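PDB 5KKU: polyketide synthase type I from Bacillus amyloliquefaciens, which carries in this N-terminal piece a double-hotdog dehydratase domain, which probably removes water from beta-hydroxyacyl intermediates during assembly of a polyketide antibiotic. Local coordinates for residues 56-61 with 113-118; 74-79 with 89-94; 175-180 with 237-242. All coordinates share one frame; numbering follows the deposited sequence.

Contact 1 of 3, residues 56-61 with 113-118; sequences ELRQII and QLYLQE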
ATOM      1  N   GLU A  56      13.968   5.530   3.795  1.00 30.86           N
ATOM      2  CA  GLU A  56      13.291   4.553   2.958  1.00 26.70           C
ATOM      3  C   GLU A  56      13.051   3.266   3.737  1.00 31.14           C
ATOM      4  O   GLU A  56      13.446   3.146   4.897  1.00 27.60           O
ATOM      5  CB  GLU A  56      14.111   4.261   1.700  1.00 27.67           C
ATOM      6  CG  GLU A  56      15.409   3.515   1.964  1.00 32.14           C
ATOM      7  CD  GLU A  56      16.328   3.502   0.759  1.00 37.70           C
ATOM      8  OE1 GLU A  56      16.250   4.440  -0.062  1.00 41.45           O
ATOM      9  OE2 GLU A  56      17.130   2.552   0.632  1.00 40.91           O
ATOM     10  N   LEU A  57      12.401   2.305   3.091  1.00 27.97           N
ATOM     11  CA  LEU A  57      12.110   1.051   3.702  1.00 21.09           C
ATOM     12  C   LEU A  57      12.547  -0.136   2.879  1.00 23.64           C
ATOM     13  O   LEU A  57      12.467  -0.123   1.700  1.00 28.41           O
ATOM     14  CB  LEU A  57      10.641   0.961   4.055  1.00 17.94           C
ATOM     15  CG  LEU A  57       9.998   2.146   4.700  1.00 20.12           C
ATOM     16  CD1 LEU A  57       8.511   2.061   4.652  1.00 22.37           C
ATOM     17  CD2 LEU A  57      10.448   2.345   6.121  1.00 23.74           C
ATOM     18  N   ARG A  58      13.016  -1.172   3.519  1.00 19.29           N
ATOM     19  CA  ARG A  58      13.436  -2.361   2.838  1.00 23.46           C
ATOM     20  C   ARG A  58      12.932  -3.622   3.520  1.00 22.87           C
ATOM     21  O   ARG A  58      12.651  -3.608   4.660  1.00 27.15           O
ATOM     22  CB  ARG A  58      14.940  -2.402   2.716  1.00 24.46           C
ATOM     23  CG  ARG A  58      15.548  -1.127   2.216  1.00 26.34           C
ATOM     24  CD  ARG A  58      17.008  -1.332   1.941  1.00 23.30           C
ATOM     25  NE  ARG A  58      17.678  -0.113   1.571  1.00 34.02           N
ATOM     26  CZ  ARG A  58      18.972   0.083   1.721  1.00 37.32           C
ATOM     27  NH1 ARG A  58      19.721  -0.855   2.226  1.00 27.61           N
ATOM     28  NH2 ARG A  58      19.508   1.225   1.359  1.00 38.00           N
ATOM     29  N   GLN A  59      12.906  -4.720   2.814  1.00 24.73           N
ATOM     30  CA  GLN A  59      12.473  -5.997   3.327  1.00 22.29           C
ATOM     31  C   GLN A  59      11.202  -5.913   4.132  1.00 24.90           C
ATOM     32  O   GLN A  59      11.092  -6.448   5.174  1.00 28.50           O
ATOM     33  CB  GLN A  59      13.566  -6.684   4.119  1.00 26.58           C
ATOM     34  CG  GLN A  59      14.906  -6.746   3.432  1.00 27.25           C
ATOM     35  CD  GLN A  59      14.862  -7.389   2.077  1.00 32.94           C
ATOM     36  OE1 GLN A  59      14.508  -8.529   1.951  1.00 35.11           O
ATOM     37  NE2 GLN A  59      15.221  -6.651   1.060  1.00 33.59           N
ATOM     38  N   ILE A  60      10.194  -5.271   3.595  1.00 23.69           N
ATOM     39  CA  ILE A  60       8.899  -5.182   4.218  1.00 21.86           C
ATOM     40  C   ILE A  60       8.142  -6.485   4.185  1.00 22.29           C
ATOM     41  O   ILE A  60       8.108  -7.145   3.208  1.00 21.42           O
ATOM     42  CB  ILE A  60       8.071  -4.118   3.534  1.00 18.87           C
ATOM     43  CG1 ILE A  60       8.815  -2.814   3.565  1.00 22.10           C
ATOM     44  CG2 ILE A  60       6.717  -3.982   4.175  1.00 22.31           C
ATOM     45  CD1 ILE A  60       8.154  -1.720   2.813  1.00 24.44           C
ATOM     46  N   ILE A  61       7.518  -6.839   5.269  1.00 20.70           N
ATOM     47  CA  ILE A  61       6.674  -7.997   5.301  1.00 27.95           C
ATOM     48  C   ILE A  61       5.345  -7.651   5.903  1.00 23.66           C
ATOM     49  O   ILE A  61       5.305  -7.196   6.975  1.00 24.38           O
ATOM     50  CB  ILE A  61       7.272  -9.126   6.130  1.00 27.39           C
ATOM     51  CG1 ILE A  61       8.666  -9.448   5.693  1.00 30.19           C
ATOM     52  CG2 ILE A  61       6.418 -10.361   6.045  1.00 26.67           C
ATOM     53  CD1 ILE A  61       9.400 -10.387   6.615  1.00 29.79           C
ATOM     54  N   GLN A 113      12.945  -2.849   7.519  1.00 26.83           N
ATOM     55  CA  GLN A 113      14.177  -2.235   7.933  1.00 28.11           C
ATOM     56  C   GLN A 113      14.251  -0.830   7.422  1.00 25.10           C
ATOM     57  O   GLN A 113      14.142  -0.585   6.266  1.00 26.70           O
ATOM     58  CB  GLN A 113      15.350  -3.006   7.422  1.00 27.92           C
ATOM     59  CG  GLN A 113      15.397  -4.407   7.880  1.00 31.89           C
ATOM     60  CD  GLN A 113      15.980  -4.539   9.268  1.00 42.20           C
ATOM     61  OE1 GLN A 113      16.761  -3.716   9.737  1.00 41.72           O
ATOM     62  NE2 GLN A 113      15.585  -5.575   9.929  1.00 41.23           N
ATOM     63  N   LEU A 114      14.403   0.110   8.309  1.00 23.60           N
ATOM     64  CA  LEU A 114      14.413   1.500   7.926  1.00 29.79           C
ATOM     65  C   LEU A 114      15.813   2.090   7.769  1.00 31.70           C
ATOM     66  O   LEU A 114      16.562   2.121   8.670  1.00 33.67           O
ATOM     67  CB  LEU A 114      13.603   2.288   8.913  1.00 28.18           C
ATOM     68  CG  LEU A 114      13.255   3.721   8.625  1.00 33.96           C
ATOM     69  CD1 LEU A 114      12.015   3.989   9.413  1.00 29.40           C
ATOM     70  CD2 LEU A 114      14.327   4.732   8.980  1.00 32.18           C
ATOM     71  N   TYR A 115      16.158   2.564   6.593  1.00 30.65           N
ATOM     72  CA  TYR A 115      17.448   3.170   6.341  1.00 26.66           C
ATOM     73  C   TYR A 115      17.356   4.643   6.065  1.00 35.59           C
ATOM     74  O   TYR A 115      16.362   5.132   5.657  1.00 42.97           O
ATOM     75  CB  TYR A 115      18.088   2.560   5.131  1.00 27.00           C
ATOM     76  CG  TYR A 115      18.487   1.158   5.287  1.00 31.07           C
ATOM     77  CD1 TYR A 115      17.551   0.173   5.341  1.00 30.41           C
ATOM     78  CD2 TYR A 115      19.796   0.812   5.380  1.00 35.86           C
ATOM     79  CE1 TYR A 115      17.912  -1.117   5.489  1.00 29.66           C
ATOM     80  CE2 TYR A 115      20.177  -0.487   5.528  1.00 32.40           C
ATOM     81  CZ  TYR A 115      19.222  -1.443   5.582  1.00 32.03           C
ATOM     82  OH  TYR A 115      19.569  -2.730   5.736  1.00 33.60           O
ATOM     83  N   LEU A 116      18.450   5.325   6.242  1.00 35.95           N
ATOM     84  CA  LEU A 116      18.446   6.698   5.893  1.00 43.12           C
ATOM     85  C   LEU A 116      18.597   6.757   4.375  1.00 39.79           C
ATOM     86  O   LEU A 116      19.316   6.016   3.804  1.00 37.20           O
ATOM     87  CB  LEU A 116      19.557   7.420   6.610  1.00 34.68           C
ATOM     88  CG  LEU A 116      19.344   7.513   8.114  1.00 40.84           C
ATOM     89  CD1 LEU A 116      20.654   7.459   8.849  1.00 43.89           C
ATOM     90  CD2 LEU A 116      18.615   8.757   8.530  1.00 39.11           C
ATOM     91  N   GLN A 117      17.870   7.644   3.741  1.00 44.71           N
ATOM     92  CA  GLN A 117      17.956   7.796   2.300  1.00 45.97           C
ATOM     93  C   GLN A 117      18.992   8.864   2.036  1.00 55.29           C
ATOM     94  O   GLN A 117      19.026   9.885   2.670  1.00 53.89           O
ATOM     95  CB  GLN A 117      16.599   8.124   1.755  1.00 39.48           C
ATOM     96  CG  GLN A 117      16.552   8.500   0.318  1.00 54.29           C
ATOM     97  CD  GLN A 117      15.460   9.509   0.057  1.00 54.19           C
ATOM     98  OE1 GLN A 117      14.363   9.467   0.651  1.00 43.97           O
ATOM     99  NE2 GLN A 117      15.776  10.462  -0.801  1.00 59.46           N
ATOM    100  N   GLU A 118      19.839   8.598   1.072  1.00 57.77           N
ATOM    101  CA  GLU A 118      21.043   9.351   0.739  1.00 53.53           C
ATOM    102  C   GLU A 118      21.415   9.174  -0.728  1.00 50.46           C
ATOM    103  O   GLU A 118      22.328   9.830  -1.231  1.00 47.66           O
ATOM    104  CB  GLU A 118      22.208   8.920   1.633  1.00 60.69           C
ATOM    105  CG  GLU A 118      22.489   7.427   1.611  1.00 56.23           C
ATOM    106  CD  GLU A 118      23.967   7.112   1.494  1.00 74.32           C
ATOM    107  OE1 GLU A 118      24.650   7.063   2.539  1.00 69.70           O
ATOM    108  OE2 GLU A 118      24.447   6.915   0.358  1.00 80.15           O
TER
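The guanidinium of Arg58 lies flat on one face of the Tyr115 ring, the two planes 17° apart, while the edge of the guanidinium is taken up, in plane, by the carboxylate oxygen OE2 of Glu56. Arg58 CZ stands 3.7 Å from the Tyr115 ring centroid, almost on the ring normal, and NH1 hangs over the middle of the ring, so stack and cation-pi interaction coincide. Both strands belong to the N-terminal hotdog fold, where 56-58 and 113-116 run antiparallel and Arg58, Glu56, Tyr115 and Gln113 share one face of the sheet. Arg58 reaches the ring with its chain extended from CG to NE, laying CD along the CD1-CE1 side of Tyr115. A side-on, two-nitrogen grip then fixes the rotation of the guanidinium: NE reaches the anti lone pair of Glu56 OE2 at 2.9 Å, and NH2 meets the same OE2 at 2.8 Å from above the carboxylate plane. Glu56 OE1 forms a salt bridge with Arg226 of strand 219-229, so the carboxylate sits between two arginines, which would favour its ionised form. Four backbone bonds hold the register through the pairs Glu56-Tyr115 and Arg58-Gln113. Beyond Arg58 the chain turns a corner at Gln59, where Gln59 and Ile60 both face Ile224 in a G1 beta bulge. Leu57 and Leu114, a non-hydrogen-bonded pair, point to the other face of the sheet and cross obliquely, Leu57 CD2 lying 4.0 Å from Leu114 CD1.

Contact 2 of 3, residues 74-79 with 89-94; sequences KHLYVT and VEITSE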
ATOM      1  N   LYS A  74      -8.714  -0.417  17.236  1.00 25.27           N
ATOM      2  CA  LYS A  74      -7.401  -0.985  17.384  1.00 27.31           C
ATOM      3  C   LYS A  74      -6.377   0.017  17.833  1.00 25.33           C
ATOM      4  O   LYS A  74      -6.396   1.108  17.418  1.00 23.52           O
ATOM      5  CB  LYS A  74      -6.940  -1.647  16.108  1.00 27.75           C
ATOM      6  CG  LYS A  74      -7.696  -2.859  15.730  1.00 27.35           C
ATOM      7  CD  LYS A  74      -7.503  -3.960  16.704  1.00 28.39           C
ATOM      8  CE  LYS A  74      -7.126  -5.192  15.962  1.00 29.63           C
ATOM      9  NZ  LYS A  74      -8.276  -5.865  15.328  1.00 35.14           N
ATOM     10  N   HIS A  75      -5.479  -0.405  18.690  1.00 26.22           N
ATOM     11  CA  HIS A  75      -4.280   0.323  19.002  1.00 25.63           C
ATOM     12  C   HIS A  75      -3.107  -0.331  18.394  1.00 28.23           C
ATOM     13  O   HIS A  75      -2.912  -1.473  18.560  1.00 29.92           O
ATOM     14  CB  HIS A  75      -4.064   0.435  20.501  1.00 26.84           C
ATOM     15  CG  HIS A  75      -4.895   1.480  21.147  1.00 30.41           C
ATOM     16  ND1 HIS A  75      -4.747   1.826  22.455  1.00 30.23           N
ATOM     17  CD2 HIS A  75      -5.895   2.237  20.670  1.00 28.49           C
ATOM     18  CE1 HIS A  75      -5.612   2.759  22.757  1.00 27.14           C
ATOM     19  NE2 HIS A  75      -6.315   3.033  21.689  1.00 26.99           N
ATOM     20  N   LEU A  76      -2.291   0.397  17.695  1.00 25.98           N
ATOM     21  CA  LEU A  76      -1.109  -0.136  17.080  1.00 22.54           C
ATOM     22  C   LEU A  76       0.152   0.304  17.817  1.00 25.96           C
ATOM     23  O   LEU A  76       0.243   1.373  18.299  1.00 29.10           O
ATOM     24  CB  LEU A  76      -1.060   0.323  15.630  1.00 25.43           C
ATOM     25  CG  LEU A  76      -1.864  -0.449  14.610  1.00 24.91           C
ATOM     26  CD1 LEU A  76      -3.313  -0.595  14.995  1.00 16.01           C
ATOM     27  CD2 LEU A  76      -1.699   0.132  13.238  1.00 20.39           C
ATOM     28  N   TYR A  77       1.132  -0.553  17.917  1.00 28.34           N
ATOM     29  CA  TYR A  77       2.392  -0.226  18.558  1.00 27.25           C
ATOM     30  C   TYR A  77       3.553  -0.302  17.558  1.00 26.29           C
ATOM     31  O   TYR A  77       3.906  -1.347  17.118  1.00 28.60           O
ATOM     32  CB  TYR A  77       2.633  -1.127  19.760  1.00 23.78           C
ATOM     33  CG  TYR A  77       1.532  -1.141  20.773  1.00 30.73           C
ATOM     34  CD1 TYR A  77       1.306  -0.070  21.566  1.00 29.87           C
ATOM     35  CD2 TYR A  77       0.713  -2.228  20.925  1.00 29.86           C
ATOM     36  CE1 TYR A  77       0.311  -0.071  22.484  1.00 28.71           C
ATOM     37  CE2 TYR A  77      -0.281  -2.239  21.855  1.00 30.83           C
ATOM     38  CZ  TYR A  77      -0.470  -1.139  22.628  1.00 31.99           C
ATOM     39  OH  TYR A  77      -1.429  -1.095  23.550  1.00 31.29           O
ATOM     40  N   VAL A  78       4.110   0.840  17.204  1.00 27.42           N
ATOM     41  CA  VAL A  78       5.229   0.903  16.281  1.00 25.63           C
ATOM     42  C   VAL A  78       6.543   0.994  17.021  1.00 26.70           C
ATOM     43  O   VAL A  78       6.808   1.954  17.678  1.00 30.34           O
ATOM     44  CB  VAL A  78       5.107   2.048  15.262  1.00 21.63           C
ATOM     45  CG1 VAL A  78       6.177   1.953  14.232  1.00 24.26           C
ATOM     46  CG2 VAL A  78       3.794   2.031  14.556  1.00 22.93           C
ATOM     47  N   THR A  79       7.380   0.009  16.889  1.00 26.54           N
ATOM     48  CA  THR A  79       8.595  -0.043  17.669  1.00 30.90           C
ATOM     49  C   THR A  79       9.845   0.079  16.827  1.00 30.14           C
ATOM     50  O   THR A  79      10.118  -0.745  16.016  1.00 29.81           O
ATOM     51  CB  THR A  79       8.668  -1.352  18.473  1.00 29.73           C
ATOM     52  OG1 THR A  79       7.627  -1.377  19.414  1.00 29.70           O
ATOM     53  CG2 THR A  79       9.969  -1.497  19.202  1.00 27.74           C
ATOM     54  N   VAL A  89      11.949  -2.029  12.326  1.00 36.01           N
ATOM     55  CA  VAL A  89      10.656  -1.557  12.707  1.00 32.14           C
ATOM     56  C   VAL A  89       9.614  -2.653  12.716  1.00 32.88           C
ATOM     57  O   VAL A  89       9.486  -3.406  11.803  1.00 33.85           O
ATOM     58  CB  VAL A  89      10.192  -0.410  11.824  1.00 34.18           C
ATOM     59  CG1 VAL A  89       8.804   0.033  12.204  1.00 24.12           C
ATOM     60  CG2 VAL A  89      11.142   0.742  11.921  1.00 28.37           C
ATOM     61  N   GLU A  90       8.829  -2.709  13.763  1.00 31.29           N
ATOM     62  CA  GLU A  90       7.746  -3.657  13.813  1.00 28.73           C
ATOM     63  C   GLU A  90       6.473  -3.027  14.293  1.00 29.20           C
ATOM     64  O   GLU A  90       6.495  -2.250  15.215  1.00 22.10           O
ATOM     65  CB  GLU A  90       8.104  -4.817  14.699  1.00 27.46           C
ATOM     66  CG  GLU A  90       9.136  -5.719  14.100  1.00 33.58           C
ATOM     67  CD  GLU A  90       9.581  -6.782  15.056  1.00 41.11           C
ATOM     68  OE1 GLU A  90       9.403  -7.964  14.766  1.00 37.89           O
ATOM     69  OE2 GLU A  90      10.092  -6.410  16.118  1.00 45.25           O
ATOM     70  N   ILE A  91       5.384  -3.402  13.678  1.00 29.49           N
ATOM     71  CA  ILE A  91       4.081  -2.942  14.072  1.00 24.93           C
ATOM     72  C   ILE A  91       3.212  -4.075  14.598  1.00 29.68           C
ATOM     73  O   ILE A  91       2.986  -5.064  13.966  1.00 27.33           O
ATOM     74  CB  ILE A  91       3.383  -2.251  12.930  1.00 25.82           C
ATOM     75  CG1 ILE A  91       4.216  -1.120  12.400  1.00 21.64           C
ATOM     76  CG2 ILE A  91       2.020  -1.786  13.374  1.00 26.53           C
ATOM     77  CD1 ILE A  91       3.571  -0.420  11.275  1.00 22.21           C
ATOM     78  N   THR A  92       2.715  -3.925  15.793  1.00 29.01           N
ATOM     79  CA  THR A  92       1.769  -4.871  16.305  1.00 26.92           C
ATOM     80  C   THR A  92       0.510  -4.120  16.649  1.00 26.62           C
ATOM     81  O   THR A  92       0.499  -2.949  16.602  1.00 24.55           O
ATOM     82  CB  THR A  92       2.300  -5.598  17.544  1.00 24.39           C
ATOM     83  OG1 THR A  92       2.611  -4.656  18.543  1.00 27.66           O
ATOM     84  CG2 THR A  92       3.466  -6.343  17.215  1.00 22.29           C
ATOM     85  N   SER A  93      -0.518  -4.830  17.057  1.00 27.23           N
ATOM     86  CA  SER A  93      -1.764  -4.200  17.414  1.00 27.59           C
ATOM     87  C   SER A  93      -2.633  -4.960  18.384  1.00 25.23           C
ATOM     88  O   SER A  93      -2.488  -6.122  18.573  1.00 23.18           O
ATOM     89  CB  SER A  93      -2.562  -3.878  16.175  1.00 21.42           C
ATOM     90  OG  SER A  93      -2.674  -4.980  15.371  1.00 27.12           O
ATOM     91  N   GLU A  94      -3.601  -4.284  18.947  1.00 22.36           N
ATOM     92  CA  GLU A  94      -4.409  -4.824  19.991  1.00 22.66           C
ATOM     93  C   GLU A  94      -5.776  -4.244  19.967  1.00 23.54           C
ATOM     94  O   GLU A  94      -5.918  -3.167  19.540  1.00 21.58           O
ATOM     95  CB  GLU A  94      -3.745  -4.449  21.294  1.00 33.07           C
ATOM     96  CG  GLU A  94      -4.320  -4.988  22.553  1.00 28.52           C
ATOM     97  CD  GLU A  94      -3.972  -4.142  23.745  1.00 27.64           C
ATOM     98  OE1 GLU A  94      -2.946  -3.500  23.752  1.00 29.38           O
ATOM     99  OE2 GLU A  94      -4.734  -4.155  24.692  1.00 31.92           O
TER
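Tyr77 and Glu94 make the side-chain bond of this hairpin: the phenol OH of Tyr77 donates to OE1 of Glu94 over 2.9 Å, meeting it from above the carboxylate plane. Ring and carboxylate are nearly coplanar, and OE1 lies in plane at the ring edge, as does OG1 of Thr92 further back beside CB and CD2 of Tyr77. Glu94 has CG anti to its backbone N (chi1 -175°) and the rest of the chain extended, so that OE1 meets the Tyr77 hydroxyl diagonally across the strands, one hydrogen-bonded pair along from Thr92, the direct partner of Tyr77. Its other oxygen, OE2, is bonded to the backbone N of Gly103, which helps to set the carboxylate. The opposite face of the sheet is largely apolar. Val78 and Ile91 lie side by side, with Val78 CG2 3.8 Å from Ile91 CG1, and Val78 CG1 is the same distance from Val89 CG1. Leu76 lays CD1 against Ser93 CB at 3.6 Å, where the two CA atoms come within 4.1 Å. Behind these side chains, six backbone bonds link the hydrogen-bonded pairs His75-Glu94, Tyr77-Thr92 and Thr79-Glu90; the straight Thr79 N to Glu90 O bond measures 2.9 Å. Lys74 folds back so that CD lies 3.3 Å from Glu94 O, while its NZ bonds to Val67 O. Both strands are interior to the N-terminal hotdog sheet: 73-83 pairs outward with strand 9-15, and 86-97 with strand 107-116, while helix 37-49 lies on the apolar face, Met41 and Leu45 against Val78 and Leu42 against Val89 and Ile91.

Contact 3 of 3, residues 175-180 with 237-242; sequences MELTLS and IYTYSA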
ATOM      1  N   MET A 175      -0.893   4.303 -14.698  1.00 20.05           N
ATOM      2  CA  MET A 175      -2.169   4.526 -14.029  1.00 25.20           C
ATOM      3  C   MET A 175      -2.350   5.957 -13.527  1.00 21.74           C
ATOM      4  O   MET A 175      -1.683   6.385 -12.585  1.00 26.12           O
ATOM      5  CB  MET A 175      -2.341   3.542 -12.869  1.00 23.46           C
ATOM      6  CG  MET A 175      -2.647   2.118 -13.302  1.00 29.62           C
ATOM      7  SD  MET A 175      -2.954   1.016 -11.909  1.00 33.14           S
ATOM      8  CE  MET A 175      -1.435   1.214 -10.980  1.00 21.26           C
ATOM      9  N   GLU A 176      -3.262   6.685 -14.162  1.00 28.85           N
ATOM     10  CA  GLU A 176      -3.552   8.035 -13.784  1.00 29.73           C
ATOM     11  C   GLU A 176      -4.512   7.978 -12.640  1.00 25.16           C
ATOM     12  O   GLU A 176      -5.597   7.528 -12.778  1.00 25.38           O
ATOM     13  CB  GLU A 176      -4.121   8.810 -14.960  1.00 28.91           C
ATOM     14  CG  GLU A 176      -4.216  10.289 -14.696  1.00 26.98           C
ATOM     15  CD  GLU A 176      -4.805  11.040 -15.841  1.00 29.82           C
ATOM     16  OE1 GLU A 176      -5.790  10.587 -16.375  1.00 34.34           O
ATOM     17  OE2 GLU A 176      -4.293  12.082 -16.209  1.00 34.13           O
ATOM     18  N   LEU A 177      -4.077   8.405 -11.482  1.00 25.77           N
ATOM     19  CA  LEU A 177      -4.874   8.307 -10.301  1.00 20.59           C
ATOM     20  C   LEU A 177      -5.140   9.636  -9.639  1.00 23.57           C
ATOM     21  O   LEU A 177      -4.256  10.423  -9.468  1.00 26.32           O
ATOM     22  CB  LEU A 177      -4.181   7.366  -9.337  1.00 24.37           C
ATOM     23  CG  LEU A 177      -3.966   5.964  -9.864  1.00 24.77           C
ATOM     24  CD1 LEU A 177      -2.854   5.248  -9.175  1.00 22.80           C
ATOM     25  CD2 LEU A 177      -5.237   5.216  -9.678  1.00 24.72           C
ATOM     26  N   THR A 178      -6.376   9.866  -9.235  1.00 28.95           N
ATOM     27  CA  THR A 178      -6.773  11.040  -8.492  1.00 19.65           C
ATOM     28  C   THR A 178      -7.680  10.679  -7.331  1.00 25.09           C
ATOM     29  O   THR A 178      -8.507   9.839  -7.429  1.00 24.44           O
ATOM     30  CB  THR A 178      -7.454  12.085  -9.361  1.00 23.72           C
ATOM     31  OG1 THR A 178      -6.567  12.493 -10.381  1.00 31.86           O
ATOM     32  CG2 THR A 178      -7.747  13.267  -8.611  1.00 20.72           C
ATOM     33  N   LEU A 179      -7.543  11.363  -6.224  1.00 25.89           N
ATOM     34  CA  LEU A 179      -8.385  11.123  -5.102  1.00 22.39           C
ATOM     35  C   LEU A 179      -9.788  11.672  -5.269  1.00 27.64           C
ATOM     36  O   LEU A 179     -10.015  12.517  -6.075  1.00 27.19           O
ATOM     37  CB  LEU A 179      -7.772  11.690  -3.858  1.00 23.23           C
ATOM     38  CG  LEU A 179      -6.299  11.442  -3.638  1.00 26.80           C
ATOM     39  CD1 LEU A 179      -5.879  12.334  -2.504  1.00 22.78           C
ATOM     40  CD2 LEU A 179      -6.029  10.015  -3.297  1.00 20.67           C
ATOM     41  N   SER A 180     -10.731  11.158  -4.520  1.00 23.79           N
ATOM     42  CA  SER A 180     -12.002  11.796  -4.348  1.00 28.70           C
ATOM     43  C   SER A 180     -11.820  13.084  -3.558  1.00 25.44           C
ATOM     44  O   SER A 180     -10.870  13.220  -2.883  1.00 26.19           O
ATOM     45  CB  SER A 180     -12.941  10.873  -3.588  1.00 30.63           C
ATOM     46  OG  SER A 180     -12.532  10.675  -2.266  1.00 31.72           O
ATOM     47  N   ILE A 237      -1.358  11.434  -9.439  1.00 22.24           N
ATOM     48  CA  ILE A 237      -0.132  10.714  -9.685  1.00 16.72           C
ATOM     49  C   ILE A 237      -0.176   9.759 -10.853  1.00 24.10           C
ATOM     50  O   ILE A 237      -1.218   9.417 -11.362  1.00 21.81           O
ATOM     51  CB  ILE A 237       0.362   9.946  -8.479  1.00 21.14           C
ATOM     52  CG1 ILE A 237      -0.617   8.848  -8.122  1.00 21.92           C
ATOM     53  CG2 ILE A 237       0.621  10.862  -7.312  1.00 24.15           C
ATOM     54  CD1 ILE A 237      -0.108   7.832  -7.167  1.00 16.83           C
ATOM     55  N   TYR A 238       0.977   9.304 -11.269  1.00 29.09           N
ATOM     56  CA  TYR A 238       1.094   8.420 -12.395  1.00 27.67           C
ATOM     57  C   TYR A 238       1.960   7.257 -12.064  1.00 23.68           C
ATOM     58  O   TYR A 238       3.136   7.383 -12.052  1.00 20.73           O
ATOM     59  CB  TYR A 238       1.627   9.174 -13.602  1.00 25.04           C
ATOM     60  CG  TYR A 238       0.778  10.339 -13.989  1.00 19.73           C
ATOM     61  CD1 TYR A 238       0.864  11.530 -13.340  1.00 23.06           C
ATOM     62  CD2 TYR A 238      -0.101  10.230 -14.989  1.00 23.98           C
ATOM     63  CE1 TYR A 238       0.068  12.556 -13.676  1.00 24.85           C
ATOM     64  CE2 TYR A 238      -0.899  11.252 -15.332  1.00 28.97           C
ATOM     65  CZ  TYR A 238      -0.793  12.414 -14.696  1.00 27.25           C
ATOM     66  OH  TYR A 238      -1.591  13.386 -15.066  1.00 25.77           O
ATOM     67  N   THR A 239       1.334   6.145 -11.787  1.00 23.38           N
ATOM     68  CA  THR A 239       1.989   4.942 -11.438  1.00 21.57           C
ATOM     69  C   THR A 239       2.439   4.142 -12.658  1.00 23.72           C
ATOM     70  O   THR A 239       1.660   3.588 -13.359  1.00 22.31           O
ATOM     71  CB  THR A 239       1.109   4.112 -10.474  1.00 26.43           C
ATOM     72  OG1 THR A 239       0.890   4.852  -9.274  1.00 18.85           O
ATOM     73  CG2 THR A 239       1.775   2.826 -10.147  1.00 14.09           C
ATOM     74  N   TYR A 240       3.720   4.083 -12.897  1.00 19.87           N
ATOM     75  CA  TYR A 240       4.248   3.390 -13.994  1.00 16.01           C
ATOM     76  C   TYR A 240       4.742   2.005 -13.603  1.00 23.00           C
ATOM     77  O   TYR A 240       5.340   1.840 -12.576  1.00 21.35           O
ATOM     78  CB  TYR A 240       5.377   4.198 -14.566  1.00 23.70           C
ATOM     79  CG  TYR A 240       6.190   3.483 -15.574  1.00 23.32           C
ATOM     80  CD1 TYR A 240       5.847   3.509 -16.886  1.00 24.77           C
ATOM     81  CD2 TYR A 240       7.306   2.813 -15.225  1.00 24.94           C
ATOM     82  CE1 TYR A 240       6.560   2.854 -17.812  1.00 26.65           C
ATOM     83  CE2 TYR A 240       8.040   2.151 -16.157  1.00 27.41           C
ATOM     84  CZ  TYR A 240       7.658   2.190 -17.456  1.00 26.13           C
ATOM     85  OH  TYR A 240       8.332   1.550 -18.381  1.00 27.16           O
ATOM     86  N   SER A 241       4.515   1.029 -14.444  1.00 13.39           N
ATOM     87  CA  SER A 241       4.912  -0.333 -14.218  1.00 19.95           C
ATOM     88  C   SER A 241       5.308  -1.034 -15.545  1.00 27.99           C
ATOM     89  O   SER A 241       4.734  -0.804 -16.558  1.00 29.44           O
ATOM     90  CB  SER A 241       3.781  -1.020 -13.487  1.00 28.82           C
ATOM     91  OG  SER A 241       3.909  -2.379 -13.379  1.00 32.03           O
ATOM     92  N   ALA A 242       6.358  -1.833 -15.505  1.00 27.29           N
ATOM     93  CA  ALA A 242       6.834  -2.526 -16.682  1.00 27.49           C
ATOM     94  C   ALA A 242       6.796  -4.034 -16.614  1.00 29.42           C
ATOM     95  O   ALA A 242       7.081  -4.639 -15.639  1.00 28.62           O
ATOM     96  CB  ALA A 242       8.211  -2.070 -17.036  1.00 25.54           C
TER
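Glu176 and Tyr238 lie side by side and point the same way from neighbouring antiparallel strands of the C-terminal hotdog fold. Glu176 stands extended, CG anti to the backbone N (chi1 -170°), and runs beside the tyrosine with CG 3.5 Å from Tyr238 CE2. The carboxylate is turned 49° from the ring plane, and the Tyr238 OH donates to the anti lone pair of Glu176 OE2 over 3.2 Å; Arg268 makes a further, weak bond to the same hydroxyl. Met132 of helix 128-133 packs against both side chains. On the other face of the sheet Met175 and Thr239 are likewise aligned. The bend at chi3 of Met175 brings its CE to 3.7 Å from Thr239 CG2. Thr239 OG1 is bonded to Ser200 OG, tying the strand to the end of helix 194-200, which also carries Asp198, the predicted proton donor of the dehydratase. The side chain of Leu177 is about 9 Å from that of Asp198, so this face lies near the probable active site. Leu177 crosses Thr239 obliquely, its CD1 beside OG1, and sets its CB against Ile237 CG1, which occupies the crowded position between backbone N and carbonyl carbon. Two hydrogen-bonded pairs, Met175-Thr239 and Leu177-Ile237, flank the Glu176-Tyr238 pair and hold it in register. The straightest of their four backbone bonds runs from Leu177 N to Ile237 O, 3.0 Å long with 173° at the hydrogen.

How the contacts relate
Contacts 1 and 2 belong to the predicted N-terminal hotdog and contact 3 to the C-terminal one, so the set samples both halves of the double-hotdog dehydratase. The hairpin of contact 2 falls within the chain span bracketed by contact 1; contact 3 follows later. Contacts 1 and 2, centres 18 Å apart, meet through neighbouring strands 86-97 and 107-116, with Leu114 CB 4.2 Å from Val89 CG2. Contact 3 is centred 23 Å from contact 1 and 29 Å from contact 2, across the chain's centre from the latter. Strand 55-62 of contact 1 also pairs with strand 219-229 of the C-terminal half, so strand pairing links the two hotdogs directly.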